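Local coordinates for CigR Protein (Salmonella enterica subsp. enterica serovar Typhimurium, PDB 4EW5) that is of unknown function but is a putative inner membrane protein, represented here by its C-terminal domain, at residues P70-K75 with L81-L86. Sequence-based numbering, arbitrary orientation.
Sequences PGYEWK and LVLIAL
Leu83 lays its CD1 over one face of the Trp74 indole, 3.6 Å from the centroid of the five-membered ring and only 7° off its normal, the geometry of a CH-pi contact. Its CG stands anti to the backbone N (chi1 -175°), which sets this methyl against the five-membered ring, while Leu83 CB lies beside CE3 and CZ3 of the benzo part. At the CE3 corner of the benzo ring, beside the ring fusion, Leu81 approaches obliquely, its CG 3.6 Å from Trp74 CE3. The buried indole N-H is satisfied by the carbonyl of Pro67, and Pro8 and Val11 of the second subunit also pack against Leu83 and Trp74 respectively. Beneath these side chains runs an antiparallel beta hairpin, strands 72-77 and 80-85, forming the middle of a four-stranded sheet; Trp74-Leu83 and Tyr72-Ala85 are non-hydrogen-bonded pairs of it. Reciprocal backbone bonds join Glu73 with Ile84 and Lys75 with Val82, the shortest being Lys75 N to Val82 O at 2.7 Å. On the face bearing Glu73 and Lys75 the side-chain packing between these two strands is sparser: Ile84 CD1 comes no nearer to Lys75 CB than 4.0 Å, and the lysine chain, bent at chi2 (-79°), leads its amine away. Glu73 OE1 instead turns back to accept from Trp74 N through its anti lone pair. At the exposed end, Leu86 N bonds Gly71 O at 2.9 Å, and a water donates to Gly71 O.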
ATOM      1  N   PRO A  70     -14.556  -9.658  -3.953  1.00 22.97           N
ATOM      2  CA  PRO A  70     -15.567 -10.669  -3.833  1.00 23.56           C
ATOM      3  C   PRO A  70     -14.915 -12.030  -3.943  1.00 23.19           C
ATOM      4  O   PRO A  70     -14.083 -12.231  -4.811  1.00 24.48           O
ATOM      5  CB  PRO A  70     -16.457 -10.385  -5.024  1.00 24.71           C
ATOM      6  CG  PRO A  70     -16.416  -8.888  -5.103  1.00 26.47           C
ATOM      7  CD  PRO A  70     -14.991  -8.546  -4.819  1.00 25.59           C
ATOM      8  N   GLY A  71     -15.278 -12.944  -3.058  1.00 22.91           N
ATOM      9  CA  GLY A  71     -14.664 -14.264  -2.996  1.00 23.32           C
ATOM     10  C   GLY A  71     -13.407 -14.392  -2.195  1.00 22.08           C
ATOM     11  O   GLY A  71     -12.773 -15.486  -2.150  1.00 24.23           O
ATOM     12  N   TYR A  72     -13.055 -13.337  -1.477  1.00 21.87           N
ATOM     13  CA  TYR A  72     -11.822 -13.357  -0.584  1.00 21.46           C
ATOM     14  C   TYR A  72     -12.175 -12.607   0.699  1.00 22.89           C
ATOM     15  O   TYR A  72     -13.074 -11.742   0.677  1.00 21.89           O
ATOM     16  CB  TYR A  72     -10.686 -12.592  -1.249  1.00 23.08           C
ATOM     17  CG  TYR A  72     -10.222 -13.182  -2.588  1.00 23.70           C
ATOM     18  CD1 TYR A  72     -10.957 -12.974  -3.746  1.00 21.66           C
ATOM     19  CD2 TYR A  72      -9.092 -14.046  -2.667  1.00 23.85           C
ATOM     20  CE1 TYR A  72     -10.637 -13.617  -4.940  1.00 23.58           C
ATOM     21  CE2 TYR A  72      -8.726 -14.637  -3.864  1.00 25.37           C
ATOM     22  CZ  TYR A  72      -9.518 -14.413  -4.989  1.00 26.81           C
ATOM     23  OH  TYR A  72      -9.153 -14.953  -6.163  1.00 28.31           O
ATOM     24  N   GLU A  73     -11.431 -12.853   1.773  1.00 22.14           N
ATOM     25  CA  GLU A  73     -11.653 -12.134   3.009  1.00 23.02           C
ATOM     26  C   GLU A  73     -10.350 -11.969   3.753  1.00 21.31           C
ATOM     27  O   GLU A  73      -9.482 -12.846   3.723  1.00 20.53           O
ATOM     28  CB  GLU A  73     -12.629 -12.853   3.876  1.00 24.62           C
ATOM     29  CG  GLU A  73     -13.106 -12.134   5.113  1.00 27.16           C
ATOM     30  CD  GLU A  73     -13.655 -10.740   4.857  1.00 30.71           C
ATOM     31  OE1 GLU A  73     -12.827  -9.866   4.551  1.00 27.11           O
ATOM     32  OE2 GLU A  73     -14.901 -10.510   5.012  1.00 33.21           O
ATOM     33  N   TRP A  74     -10.233 -10.839   4.431  1.00 19.14           N
ATOM     34  CA  TRP A  74      -9.063 -10.522   5.238  1.00 19.56           C
ATOM     35  C   TRP A  74      -9.212 -11.253   6.593  1.00 20.37           C
ATOM     36  O   TRP A  74     -10.334 -11.288   7.159  1.00 21.71           O
ATOM     37  CB  TRP A  74      -8.990  -9.031   5.471  1.00 20.01           C
ATOM     38  CG  TRP A  74      -8.560  -8.269   4.262  1.00 19.94           C
ATOM     39  CD1 TRP A  74      -9.340  -7.525   3.393  1.00 19.25           C
ATOM     40  CD2 TRP A  74      -7.211  -8.199   3.734  1.00 19.88           C
ATOM     41  NE1 TRP A  74      -8.594  -6.969   2.415  1.00 19.64           N
ATOM     42  CE2 TRP A  74      -7.283  -7.322   2.565  1.00 19.51           C
ATOM     43  CE3 TRP A  74      -5.976  -8.702   4.136  1.00 19.20           C
ATOM     44  CZ2 TRP A  74      -6.179  -7.004   1.829  1.00 17.76           C
ATOM     45  CZ3 TRP A  74      -4.881  -8.348   3.384  1.00 19.81           C
ATOM     46  CH2 TRP A  74      -4.981  -7.514   2.264  1.00 19.26           C
ATOM     47  N   LYS A  75      -8.132 -11.863   7.068  1.00 18.57           N
ATOM     48  CA  LYS A  75      -8.122 -12.603   8.320  1.00 20.66           C
ATOM     49  C   LYS A  75      -6.908 -12.234   9.149  1.00 19.84           C
ATOM     50  O   LYS A  75      -5.867 -11.805   8.597  1.00 20.65           O
ATOM     51  CB  LYS A  75      -8.118 -14.097   8.042  1.00 21.11           C
ATOM     52  CG  LYS A  75      -9.337 -14.563   7.312  1.00 24.04           C
ATOM     53  CD  LYS A  75     -10.502 -14.684   8.310  1.00 27.90           C
ATOM     54  CE  LYS A  75     -11.844 -14.849   7.643  1.00 33.81           C
ATOM     55  NZ  LYS A  75     -12.908 -14.600   8.622  1.00 33.63           N
ATOM     56  N   LEU A  81      -1.697  -9.950   8.840  1.00 22.28           N
ATOM     57  CA  LEU A  81      -2.966  -9.695   8.176  1.00 20.47           C
ATOM     58  C   LEU A  81      -2.916 -10.446   6.838  1.00 21.98           C
ATOM     59  O   LEU A  81      -1.990 -10.207   6.035  1.00 24.17           O
ATOM     60  CB  LEU A  81      -3.108  -8.197   7.902  1.00 21.48           C
ATOM     61  CG  LEU A  81      -4.347  -7.724   7.158  1.00 21.84           C
ATOM     62  CD1 LEU A  81      -5.675  -8.187   7.771  1.00 22.73           C
ATOM     63  CD2 LEU A  81      -4.286  -6.182   6.959  1.00 22.09           C
ATOM     64  N   VAL A  82      -3.907 -11.280   6.540  1.00 19.77           N
ATOM     65  CA  VAL A  82      -3.794 -12.227   5.407  1.00 19.26           C
ATOM     66  C   VAL A  82      -5.101 -12.241   4.635  1.00 18.99           C
ATOM     67  O   VAL A  82      -6.170 -12.409   5.237  1.00 19.54           O
ATOM     68  CB  VAL A  82      -3.461 -13.647   5.918  1.00 21.67           C
ATOM     69  CG1 VAL A  82      -3.229 -14.567   4.701  1.00 20.95           C
ATOM     70  CG2 VAL A  82      -2.249 -13.621   6.874  1.00 21.37           C
ATOM     71  N   LEU A  83      -5.060 -11.981   3.323  1.00 18.65           N
ATOM     72  CA  LEU A  83      -6.195 -12.091   2.501  1.00 17.61           C
ATOM     73  C   LEU A  83      -6.235 -13.562   2.019  1.00 21.13           C
ATOM     74  O   LEU A  83      -5.247 -14.069   1.442  1.00 20.19           O
ATOM     75  CB  LEU A  83      -6.064 -11.245   1.251  1.00 18.60           C
ATOM     76  CG  LEU A  83      -7.265 -11.149   0.300  1.00 17.44           C
ATOM     77  CD1 LEU A  83      -8.473 -10.434   0.947  1.00 17.03           C
ATOM     78  CD2 LEU A  83      -6.929 -10.486  -1.011  1.00 18.43           C
ATOM     79  N   ILE A  84      -7.409 -14.155   2.111  1.00 20.36           N
ATOM     80  CA  ILE A  84      -7.542 -15.601   1.888  1.00 23.48           C
ATOM     81  C   ILE A  84      -8.760 -15.807   1.007  1.00 23.89           C
ATOM     82  O   ILE A  84      -9.812 -15.176   1.240  1.00 26.93           O
ATOM     83  CB  ILE A  84      -7.719 -16.284   3.269  1.00 26.89           C
ATOM     84  CG1 ILE A  84      -6.405 -16.238   4.021  1.00 27.84           C
ATOM     85  CG2 ILE A  84      -8.122 -17.720   3.169  1.00 30.20           C
ATOM     86  CD1 ILE A  84      -6.484 -16.719   5.475  1.00 32.79           C
ATOM     87  N   ALA A  85      -8.615 -16.628  -0.032  1.00 22.20           N
ATOM     88  CA  ALA A  85      -9.747 -17.022  -0.856  1.00 24.66           C
ATOM     89  C   ALA A  85     -10.756 -17.841  -0.048  1.00 26.88           C
ATOM     90  O   ALA A  85     -10.394 -18.793   0.682  1.00 28.23           O
ATOM     91  CB  ALA A  85      -9.279 -17.849  -2.056  1.00 26.74           C
ATOM     92  N   LEU A  86     -12.024 -17.473  -0.173  1.00 27.38           N
ATOM     93  CA  LEU A  86     -13.054 -18.147   0.538  1.00 28.37           C
ATOM     94  C   LEU A  86     -13.113 -19.561   0.015  1.00 29.69           C
ATOM     95  O   LEU A  86     -12.859 -19.813  -1.143  1.00 30.91           O
ATOM     96  CB  LEU A  86     -14.422 -17.480   0.349  1.00 27.70           C
ATOM     97  CG  LEU A  86     -14.563 -16.132   1.092  1.00 30.18           C
ATOM     98  CD1 LEU A  86     -15.965 -15.578   0.722  1.00 32.62           C
ATOM     99  CD2 LEU A  86     -14.415 -16.216   2.603  1.00 33.95           C
TER
HETATM  100  O   HOH W   1     -13.349 -17.997  -2.833  1.00 41.49           O